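Local coordinates for hydrolase family protein (PDB 3CNH) that is a predicted hydrolase of the haloacid dehalogenase-like superfamily, probably acting as a phosphatase, at residues Ser106-Gly111 against Phe131-Ala136. Sequence-based numbering, arbitrary orientation.
With PO4 (phosphate ion), chain D.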
ATOM      1  N   SER A 106       0.988   9.121  -0.203  1.00 32.21           N
ATOM      2  CA  SER A 106       0.483   7.739  -0.047  1.00 31.82           C
ATOM      3  C   SER A 106      -0.200   7.636   1.287  1.00 31.71           C
ATOM      4  O   SER A 106       0.132   8.331   2.264  1.00 34.03           O
ATOM      5  CB  SER A 106       1.564   6.635  -0.156  1.00 32.97           C
ATOM      6  OG  SER A 106       2.247   6.431   1.075  1.00 32.03           O
ATOM      7  N   LEU A 107      -1.127   6.696   1.325  1.00 31.98           N
ATOM      8  CA  LEU A 107      -1.776   6.276   2.584  1.00 31.85           C
ATOM      9  C   LEU A 107      -1.991   4.783   2.378  1.00 33.66           C
ATOM     10  O   LEU A 107      -2.895   4.369   1.656  1.00 34.75           O
ATOM     11  CB  LEU A 107      -3.079   7.035   2.854  1.00 32.59           C
ATOM     12  CG  LEU A 107      -3.652   6.788   4.243  1.00 35.49           C
ATOM     13  CD1 LEU A 107      -2.757   7.429   5.329  1.00 40.53           C
ATOM     14  CD2 LEU A 107      -5.082   7.302   4.426  1.00 42.22           C
ATOM     15  N   ASN A 108      -1.065   3.998   2.906  1.00 32.39           N
ATOM     16  CA  ASN A 108      -0.973   2.593   2.511  1.00 33.13           C
ATOM     17  C   ASN A 108      -0.424   1.704   3.565  1.00 32.54           C
ATOM     18  O   ASN A 108       0.239   2.158   4.505  1.00 33.35           O
ATOM     19  CB  ASN A 108      -0.072   2.461   1.262  1.00 33.26           C
ATOM     20  CG  ASN A 108       1.414   2.704   1.561  1.00 36.00           C
ATOM     21  OD1 ASN A 108       1.814   3.787   2.004  1.00 34.43           O
ATOM     22  ND2 ASN A 108       2.246   1.686   1.294  1.00 33.81           N
ATOM     23  N   ASN A 109      -0.812   0.444   3.446  1.00 32.41           N
ATOM     24  CA  ASN A 109      -0.334  -0.609   4.356  1.00 32.26           C
ATOM     25  C   ASN A 109       0.771  -1.430   3.714  1.00 33.91           C
ATOM     26  O   ASN A 109       0.584  -2.062   2.678  1.00 35.00           O
ATOM     27  CB  ASN A 109      -1.457  -1.577   4.712  1.00 32.47           C
ATOM     28  CG  ASN A 109      -2.616  -0.924   5.485  1.00 37.77           C
ATOM     29  OD1 ASN A 109      -2.505   0.213   5.995  1.00 36.39           O
ATOM     30  ND2 ASN A 109      -3.728  -1.694   5.636  1.00 38.54           N
ATOM     31  N   GLU A 110       1.908  -1.479   4.392  1.00 34.26           N
ATOM     32  CA  GLU A 110       3.056  -2.201   3.861  1.00 35.20           C
ATOM     33  C   GLU A 110       4.176  -2.223   4.859  1.00 33.38           C
ATOM     34  O   GLU A 110       4.397  -1.255   5.571  1.00 34.37           O
ATOM     35  CB  GLU A 110       3.610  -1.521   2.615  1.00 35.45           C
ATOM     36  CG  GLU A 110       4.460  -2.426   1.709  1.00 37.04           C
ATOM     37  CD  GLU A 110       3.599  -3.453   0.987  1.00 40.79           C
ATOM     38  OE1 GLU A 110       2.823  -3.047   0.115  1.00 44.17           O
ATOM     39  OE2 GLU A 110       3.692  -4.659   1.301  1.00 46.89           O
ATOM     40  N   GLY A 111       4.824  -3.383   4.955  1.00 32.93           N
ATOM     41  CA  GLY A 111       6.041  -3.490   5.728  1.00 34.17           C
ATOM     42  C   GLY A 111       7.087  -2.524   5.181  1.00 34.69           C
ATOM     43  O   GLY A 111       7.104  -2.176   4.004  1.00 34.60           O
ATOM     44  N   PHE A 131       4.889   9.591   2.404  1.00 32.13           N
ATOM     45  CA  PHE A 131       4.373   8.244   2.413  1.00 31.63           C
ATOM     46  C   PHE A 131       3.855   7.893   3.797  1.00 32.80           C
ATOM     47  O   PHE A 131       4.624   7.538   4.671  1.00 33.73           O
ATOM     48  CB  PHE A 131       5.458   7.258   1.974  1.00 32.78           C
ATOM     49  CG  PHE A 131       5.835   7.403   0.521  1.00 31.65           C
ATOM     50  CD1 PHE A 131       6.725   8.379   0.121  1.00 34.58           C
ATOM     51  CD2 PHE A 131       5.240   6.594  -0.430  1.00 32.37           C
ATOM     52  CE1 PHE A 131       7.040   8.534  -1.215  1.00 33.63           C
ATOM     53  CE2 PHE A 131       5.531   6.725  -1.772  1.00 33.15           C
ATOM     54  CZ  PHE A 131       6.413   7.735  -2.182  1.00 31.28           C
ATOM     55  N   PHE A 132       2.543   8.018   3.957  1.00 32.60           N
ATOM     56  CA  PHE A 132       1.885   7.752   5.248  1.00 32.51           C
ATOM     57  C   PHE A 132       1.565   6.268   5.279  1.00 32.82           C
ATOM     58  O   PHE A 132       0.461   5.819   5.009  1.00 33.52           O
ATOM     59  CB  PHE A 132       0.654   8.648   5.414  1.00 33.40           C
ATOM     60  CG  PHE A 132       0.967  10.110   5.253  1.00 32.54           C
ATOM     61  CD1 PHE A 132       2.075  10.670   5.828  1.00 34.24           C
ATOM     62  CD2 PHE A 132       0.125  10.917   4.516  1.00 32.51           C
ATOM     63  CE1 PHE A 132       2.369  12.041   5.660  1.00 34.63           C
ATOM     64  CE2 PHE A 132       0.403  12.303   4.364  1.00 35.03           C
ATOM     65  CZ  PHE A 132       1.537  12.846   4.914  1.00 33.21           C
ATOM     66  N   THR A 133       2.616   5.537   5.592  1.00 31.58           N
ATOM     67  CA  THR A 133       2.634   4.086   5.525  1.00 31.86           C
ATOM     68  C   THR A 133       2.491   3.452   6.901  1.00 32.31           C
ATOM     69  O   THR A 133       3.059   3.924   7.892  1.00 33.14           O
ATOM     70  CB  THR A 133       3.908   3.603   4.867  1.00 32.26           C
ATOM     71  OG1 THR A 133       4.079   4.241   3.587  1.00 33.55           O
ATOM     72  CG2 THR A 133       3.899   2.068   4.722  1.00 32.91           C
ATOM     73  N   SER A 134       1.756   2.351   6.937  1.00 33.06           N
ATOM     74  CA  SER A 134       1.466   1.675   8.214  1.00 33.66           C
ATOM     75  C   SER A 134       2.680   1.366   9.067  1.00 33.10           C
ATOM     76  O   SER A 134       2.645   1.483  10.284  1.00 34.56           O
ATOM     77  CB  SER A 134       0.702   0.362   7.979  1.00 34.09           C
ATOM     78  OG  SER A 134       1.430  -0.495   7.105  1.00 33.73           O
ATOM     79  N   SER A 135       3.735   0.934   8.404  1.00 32.23           N
ATOM     80  CA  SER A 135       4.971   0.486   9.094  1.00 33.58           C
ATOM     81  C   SER A 135       5.746   1.650   9.678  1.00 33.36           C
ATOM     82  O   SER A 135       6.576   1.480  10.559  1.00 34.91           O
ATOM     83  CB  SER A 135       5.814  -0.395   8.188  1.00 33.69           C
ATOM     84  OG  SER A 135       6.120   0.254   6.962  1.00 32.71           O
ATOM     85  N   ALA A 136       5.463   2.842   9.174  1.00 33.94           N
ATOM     86  CA  ALA A 136       6.067   4.050   9.731  1.00 33.43           C
ATOM     87  C   ALA A 136       5.252   4.644  10.881  1.00 34.09           C
ATOM     88  O   ALA A 136       5.803   5.184  11.821  1.00 35.14           O
ATOM     89  CB  ALA A 136       6.254   5.112   8.622  1.00 32.76           C
TER
HETATM   90  P   PO4 D 201      -1.783  -1.010   0.270  0.75 27.09           P
HETATM   91  O1  PO4 D 201      -2.411  -0.273   1.362  0.75 21.14           O
HETATM   92  O2  PO4 D 201      -2.862  -1.522  -0.691  0.75 26.60           O
HETATM   93  O3  PO4 D 201      -0.612  -0.312  -0.439  0.75 24.64           O
HETATM   94  O4  PO4 D 201      -1.177  -2.329   0.752  0.75 28.79           O
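Ser106 to Asn108 pair in parallel register with Phe131 to Thr133, the two strands of a beta-alpha-beta unit whose crossover is helix 112-122, at one margin of the Rossmann-like sheet of the haloacid dehalogenase fold. The segment axes run 11° apart. Backbone bonds alternate across them: Phe132 N donates to Ser106 O, Asn108 N to Phe132 O, and Ser134 N to Asn108 O, the last at 2.9 Å.

Asn108 OD1 gathers two side-chain bonds. With chi1 at 71°, its CG sits between the backbone N and carbonyl carbon, and OD1 accepts two hydroxyls from opposite faces of the amide plane: Ser106 OG to Asn108 OD1 is 2.8 Å, and Thr133 OG1 to Asn108 OD1 is also 2.8 Å. Asn108 ND2 bonds to Asn115 OD1 of the crossover helix, consistent with this orientation of the amide. An alanine in place of Asn108 would probably leave the Ser106 and Thr133 hydroxyls without their shared acceptor and open a gap beside Thr133 CG2.

Apolar contact lies on the other face, where Leu107 CD1 meets Phe132 CB at 3.6 Å and helix 144-154 packs over both residues.

Beyond the strand ends, Asn109 N donates almost straight (174°) to O1 of a phosphate probably from the crystallisation liquor. Lys141 NZ also binds this ion, as does the N of Gly12, a residue of the sodium site. Ser134 OG accepts Glu110 N at 2.9 Å and is hydrogen-bonded to Glu51 O as well. One residue on, Ser135 OG donates to Glu110 O at 2.7 Å, lying in the carbonyl plane.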